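Local coordinates for ankyrin repeat family protein (Enterococcus faecalis, PDB 3HRA), which is an ankyrin repeat protein of no established function that probably serves, as many members of its family do, as a scaffold for protein-protein binding, at residues 79-85 / 116-121; 88-92 / 121-125. One frame throughout, in Å; residues are numbered along the deposited sequence.

Contact 1: residues 79-85 / 116-121; sequences AGAQGRT and KGHIDN
Asn121, its CG turned to the side of its backbone N (chi1 -86°), carries its carboxamide across to the carbonyl end of helix 75-81, while His118, its CG anti to its own carbonyl carbon (chi1 -65°), lays its imidazole against the turn that follows. Asn121 ND2 is 2.8 Å from Gly80 O, a nearly straight bond (N-H...O 164°) whose acceptor lies in the plane of the amide. A second, weak and more bent bond runs from Asn121 ND2 to Ala79 O at 3.0 Å. Ala79 O also receives Arg84 N at 3.1 Å, so the carbonyl is shared between the local turn and the facing helix. On the other arm of the amide, Asn121 OD1 lies 3.1 Å from Thr85 OG1, although the hydroxyl proton has another acceptor within reach. The two segments hold the turns, with the helix ends beside them, of successive helical layers, stacked as in ankyrin repeats: residues 82-84 lead from helix 75-81 into helix 85-94, and residues 116-118 from helix 110-115 into helix 119-128. Gly83 CA sits over the centre of one face of the His118 ring, 3.5 Å from the centroid, in a CH-pi contact; Gly83 has no CB to stand in the way of the ring. Lys116 O covers the opposite face. At the ring edge His118 ND1 gives a weak bond to Ala81 O at 3.1 Å. Lys116 runs past the same turn, its CD 3.1 Å from Ala81 O and its CE touching Gln82 NE2. Arg84 NE and NH2 hydrogen-bond to Val47 O and His48 O, outside the contact.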
loop_
_atom_site.group_PDB
_atom_site.type_symbol
_atom_site.label_atom_id
_atom_site.label_comp_id
_atom_site.label_asym_id
_atom_site.label_seq_id
_atom_site.Cartn_x
_atom_site.Cartn_y
_atom_site.Cartn_z
ATOM N N ALA A 79 2.488 -1.022 -3.578
ATOM C CA ALA A 79 2.363 -2.431 -3.183
ATOM C C ALA A 79 1.307 -2.627 -2.081
ATOM O O ALA A 79 0.504 -3.558 -2.134
ATOM C CB ALA A 79 3.707 -2.978 -2.745
ATOM N N GLY A 80 1.318 -1.745 -1.083
ATOM C CA GLY A 80 0.353 -1.800 0.002
ATOM C C GLY A 80 -1.064 -1.542 -0.454
ATOM O O GLY A 80 -1.971 -2.335 -0.184
ATOM N N ALA A 81 -1.254 -0.429 -1.156
ATOM C CA ALA A 81 -2.567 -0.028 -1.655
ATOM C C ALA A 81 -3.211 -1.048 -2.596
ATOM O O ALA A 81 -4.427 -1.211 -2.584
ATOM C CB ALA A 81 -2.459 1.291 -2.376
ATOM N N GLN A 82 -2.403 -1.713 -3.418
ATOM C CA GLN A 82 -2.937 -2.472 -4.553
ATOM C C GLN A 82 -2.858 -3.981 -4.388
ATOM O O GLN A 82 -3.046 -4.716 -5.349
ATOM C CB GLN A 82 -2.226 -2.063 -5.842
ATOM C CG GLN A 82 -2.430 -0.611 -6.222
ATOM C CD GLN A 82 -3.866 -0.270 -6.525
ATOM O OE1 GLN A 82 -4.603 -1.072 -7.114
ATOM N NE2 GLN A 82 -4.278 0.932 -6.135
ATOM N N GLY A 83 -2.579 -4.444 -3.175
ATOM C CA GLY A 83 -2.702 -5.862 -2.871
ATOM C C GLY A 83 -1.575 -6.735 -3.396
ATOM O O GLY A 83 -1.755 -7.935 -3.597
ATOM N N ARG A 84 -0.408 -6.140 -3.631
ATOM C CA ARG A 84 0.778 -6.909 -4.034
ATOM C C ARG A 84 1.404 -7.507 -2.789
ATOM O O ARG A 84 2.444 -7.060 -2.317
ATOM C CB ARG A 84 1.792 -5.999 -4.739
ATOM C CG ARG A 84 1.203 -5.140 -5.857
ATOM C CD ARG A 84 0.888 -5.957 -7.103
ATOM N NE ARG A 84 0.565 -5.098 -8.252
ATOM C CZ ARG A 84 -0.662 -4.843 -8.690
ATOM N NH1 ARG A 84 -1.717 -5.368 -8.075
ATOM N NH2 ARG A 84 -0.839 -4.051 -9.744
ATOM N N THR A 85 0.771 -8.550 -2.272
ATOM C CA THR A 85 1.098 -9.094 -0.958
ATOM C C THR A 85 2.502 -9.669 -0.829
ATOM O O THR A 85 3.193 -9.407 0.151
ATOM C CB THR A 85 0.083 -10.182 -0.588
ATOM O OG1 THR A 85 -1.232 -9.686 -0.855
ATOM C CG2 THR A 85 0.207 -10.563 0.892
ATOM N N LYS A 116 -9.601 -0.925 -0.480
ATOM C CA LYS A 116 -9.617 -1.760 -1.670
ATOM C C LYS A 116 -9.823 -3.243 -1.379
ATOM O O LYS A 116 -9.825 -4.065 -2.303
ATOM C CB LYS A 116 -8.357 -1.517 -2.512
ATOM C CG LYS A 116 -8.317 -0.119 -3.125
ATOM C CD LYS A 116 -6.940 0.216 -3.641
ATOM C CE LYS A 116 -6.964 1.416 -4.585
ATOM N NZ LYS A 116 -7.946 2.435 -4.182
ATOM N N GLY A 117 -10.030 -3.576 -0.105
ATOM C CA GLY A 117 -10.372 -4.934 0.294
ATOM C C GLY A 117 -9.223 -5.918 0.382
ATOM O O GLY A 117 -9.438 -7.128 0.406
ATOM N N HIS A 118 -7.996 -5.406 0.423
ATOM C CA HIS A 118 -6.817 -6.264 0.446
ATOM C C HIS A 118 -6.480 -6.688 1.859
ATOM O O HIS A 118 -5.544 -6.182 2.470
ATOM C CB HIS A 118 -5.650 -5.535 -0.219
ATOM C CG HIS A 118 -5.893 -5.274 -1.666
ATOM N ND1 HIS A 118 -5.813 -4.016 -2.228
ATOM C CD2 HIS A 118 -6.276 -6.110 -2.659
ATOM C CE1 HIS A 118 -6.100 -4.097 -3.513
ATOM N NE2 HIS A 118 -6.396 -5.353 -3.800
ATOM N N ILE A 119 -7.277 -7.614 2.381
ATOM C CA ILE A 119 -7.213 -7.952 3.797
ATOM C C ILE A 119 -5.868 -8.578 4.191
ATOM O O ILE A 119 -5.371 -8.356 5.295
ATOM C CB ILE A 119 -8.434 -8.833 4.215
ATOM C CG1 ILE A 119 -8.500 -8.987 5.735
ATOM C CG2 ILE A 119 -8.401 -10.185 3.515
ATOM C CD1 ILE A 119 -9.797 -9.631 6.238
ATOM N N ASP A 120 -5.267 -9.346 3.289
ATOM C CA ASP A 120 -3.954 -9.907 3.579
ATOM C C ASP A 120 -2.905 -8.804 3.737
ATOM O O ASP A 120 -2.051 -8.881 4.619
ATOM C CB ASP A 120 -3.543 -10.925 2.512
ATOM C CG ASP A 120 -4.363 -12.207 2.589
ATOM O OD1 ASP A 120 -4.649 -12.663 3.728
ATOM O OD2 ASP A 120 -4.725 -12.751 1.516
ATOM N N ASN A 121 -2.999 -7.753 2.925
ATOM C CA ASN A 121 -2.124 -6.593 3.109
ATOM C C ASN A 121 -2.349 -5.871 4.436
ATOM O O ASN A 121 -1.391 -5.460 5.105
ATOM C CB ASN A 121 -2.253 -5.598 1.942
ATOM C CG ASN A 121 -1.339 -5.951 0.782
ATOM O OD1 ASN A 121 -0.874 -7.074 0.681
ATOM N ND2 ASN A 121 -1.075 -4.985 -0.089
#

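Contact 2: residues 88-92 / 121-125; sequences LAYML and NVKLL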
loop_
_atom_site.group_PDB
_atom_site.type_symbol
_atom_site.label_atom_id
_atom_site.label_comp_id
_atom_site.label_asym_id
_atom_site.label_seq_id
_atom_site.Cartn_x
_atom_site.Cartn_y
_atom_site.Cartn_z
ATOM N N LEU A 88 5.016 -6.844 -0.888
ATOM C CA LEU A 88 4.904 -6.108 0.368
ATOM C C LEU A 88 5.576 -6.855 1.510
ATOM O O LEU A 88 6.330 -6.263 2.285
ATOM C CB LEU A 88 3.436 -5.846 0.721
ATOM C CG LEU A 88 3.206 -5.077 2.016
ATOM C CD1 LEU A 88 3.886 -3.709 1.963
ATOM C CD2 LEU A 88 1.699 -4.933 2.284
ATOM N N ALA A 89 5.287 -8.146 1.622
ATOM C CA ALA A 89 5.942 -8.970 2.636
ATOM C C ALA A 89 7.475 -8.891 2.519
ATOM O O ALA A 89 8.187 -8.792 3.529
ATOM C CB ALA A 89 5.460 -10.409 2.534
ATOM N N TYR A 90 7.980 -8.944 1.285
ATOM C CA TYR A 90 9.410 -8.853 1.059
ATOM C C TYR A 90 9.953 -7.489 1.493
ATOM O O TYR A 90 10.996 -7.406 2.160
ATOM C CB TYR A 90 9.752 -9.139 -0.405
ATOM C CG TYR A 90 11.179 -9.568 -0.616
ATOM C CD1 TYR A 90 11.574 -10.875 -0.357
ATOM C CD2 TYR A 90 12.139 -8.660 -1.071
ATOM C CE1 TYR A 90 12.887 -11.280 -0.561
ATOM C CE2 TYR A 90 13.446 -9.049 -1.276
ATOM C CZ TYR A 90 13.817 -10.354 -1.013
ATOM O OH TYR A 90 15.122 -10.741 -1.218
ATOM N N MET A 91 9.243 -6.429 1.116
ATOM C CA MET A 91 9.642 -5.077 1.501
ATOM C C MET A 91 9.712 -4.923 3.012
ATOM O O MET A 91 10.645 -4.327 3.529
ATOM C CB MET A 91 8.681 -4.050 0.933
ATOM C CG MET A 91 8.761 -3.896 -0.575
ATOM S SD MET A 91 7.482 -2.758 -1.134
ATOM C CE MET A 91 7.976 -2.441 -2.831
ATOM N N LEU A 92 8.717 -5.454 3.714
ATOM C CA LEU A 92 8.678 -5.357 5.183
ATOM C C LEU A 92 9.827 -6.123 5.859
ATOM O O LEU A 92 10.176 -5.843 7.008
ATOM C CB LEU A 92 7.330 -5.848 5.713
ATOM C CG LEU A 92 6.154 -4.933 5.350
ATOM C CD1 LEU A 92 4.808 -5.557 5.725
ATOM C CD2 LEU A 92 6.342 -3.574 6.014
ATOM N N ASN A 121 -2.999 -7.753 2.925
ATOM C CA ASN A 121 -2.124 -6.593 3.109
ATOM C C ASN A 121 -2.349 -5.871 4.436
ATOM O O ASN A 121 -1.391 -5.460 5.105
ATOM C CB ASN A 121 -2.253 -5.598 1.942
ATOM C CG ASN A 121 -1.339 -5.951 0.782
ATOM O OD1 ASN A 121 -0.874 -7.074 0.681
ATOM N ND2 ASN A 121 -1.075 -4.985 -0.089
ATOM N N VAL A 122 -3.614 -5.720 4.816
ATOM C CA VAL A 122 -3.941 -5.120 6.104
ATOM C C VAL A 122 -3.278 -5.881 7.255
ATOM O O VAL A 122 -2.672 -5.275 8.139
ATOM C CB VAL A 122 -5.458 -5.056 6.315
ATOM C CG1 VAL A 122 -5.768 -4.535 7.708
ATOM C CG2 VAL A 122 -6.089 -4.184 5.222
ATOM N N LYS A 123 -3.396 -7.203 7.228
ATOM C CA LYS A 123 -2.836 -8.057 8.278
ATOM C C LYS A 123 -1.348 -7.874 8.353
ATOM O O LYS A 123 -0.785 -7.708 9.436
ATOM C CB LYS A 123 -3.136 -9.527 7.997
ATOM C CG LYS A 123 -4.585 -9.910 8.134
ATOM C CD LYS A 123 -4.818 -11.349 7.657
ATOM C CE LYS A 123 -6.316 -11.694 7.664
ATOM N NZ LYS A 123 -6.685 -12.750 6.662
ATOM N N LEU A 124 -0.712 -7.901 7.184
ATOM C CA LEU A 124 0.725 -7.718 7.078
ATOM C C LEU A 124 1.167 -6.388 7.699
ATOM O O LEU A 124 2.112 -6.341 8.499
ATOM C CB LEU A 124 1.109 -7.749 5.601
ATOM C CG LEU A 124 2.193 -8.692 5.110
ATOM C CD1 LEU A 124 2.046 -10.061 5.726
ATOM C CD2 LEU A 124 2.113 -8.758 3.581
ATOM N N LEU A 125 0.481 -5.306 7.335
ATOM C CA LEU A 125 0.851 -3.989 7.830
ATOM C C LEU A 125 0.591 -3.863 9.337
ATOM O O LEU A 125 1.388 -3.250 10.057
ATOM C CB LEU A 125 0.128 -2.892 7.050
ATOM C CG LEU A 125 0.525 -2.800 5.568
ATOM C CD1 LEU A 125 -0.543 -2.039 4.796
ATOM C CD2 LEU A 125 1.899 -2.146 5.385
#
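Successive layers of the ankyrin stack also meet through helices 85-94 and 119-128, which run side by side in the same direction: the segments 88-92 and 121-125 have axes 10.6 Å apart at an angle of only 7°. Leu88 is central to the contact. With its CG anti to the backbone N (chi1 -180°), it extends CD2 across the gap, where this methyl serves three partners. It stands over the face of the Asn121 carboxamide, 3.5 Å from Asn121 CG and almost evenly placed between the oxygen and the nitrogen. The same Leu88 CD2 touches Leu125 CG at 4.1 Å. It also meets Leu124 CD2 at 4.1 Å, the two side chains lying alongside but pointing opposite ways. Leu124 answers from the facing helix, fitting between residues one turn apart: its CD2 lies against Ala89 CB at 3.9 Å, while Leu92 CD1 comes to 4.1 Å from Leu124 CG. Beside the small Ala89, Leu124 CD2 also comes within 3.8 Å of Ala89 N, close to the backbone of helix 85-94. Leu92 CD1 further rests 3.9 Å from Leu124 O. Deeper in the fold, Tyr76 of helix 75-81 touches both Leu88 and Leu125, and Leu110 of helix 110-115 adds to the packing on Leu125. The interface is therefore held by dispersion and by the burial of methyl groups; of the side chains that touch, Asn121 alone is polar, and its amide is bonded elsewhere, to Gly80 O among others, so it adds no polar bond here.

Overall arrangement
Contacts 1 and 2 lie with centres 8 Å apart, near the middle of the single chain, and join the same two neighbouring layers of an all-helical stack. Along the sequence the segments of the two contacts interleave: 79-85, 88-92, 116-121, 121-125. Helix 119-128 serves both, its start facing the turn after helix 75-81 and the turn that follows facing helix 85-94. Asn121 belongs to both contacts, and Leu124 CD2 lies 3.7 Å from Thr85 O where they merge. Polar bonding at the turns thus passes directly into apolar packing between the helices, which probably helps fix the spacing of adjacent layers in the elongated array.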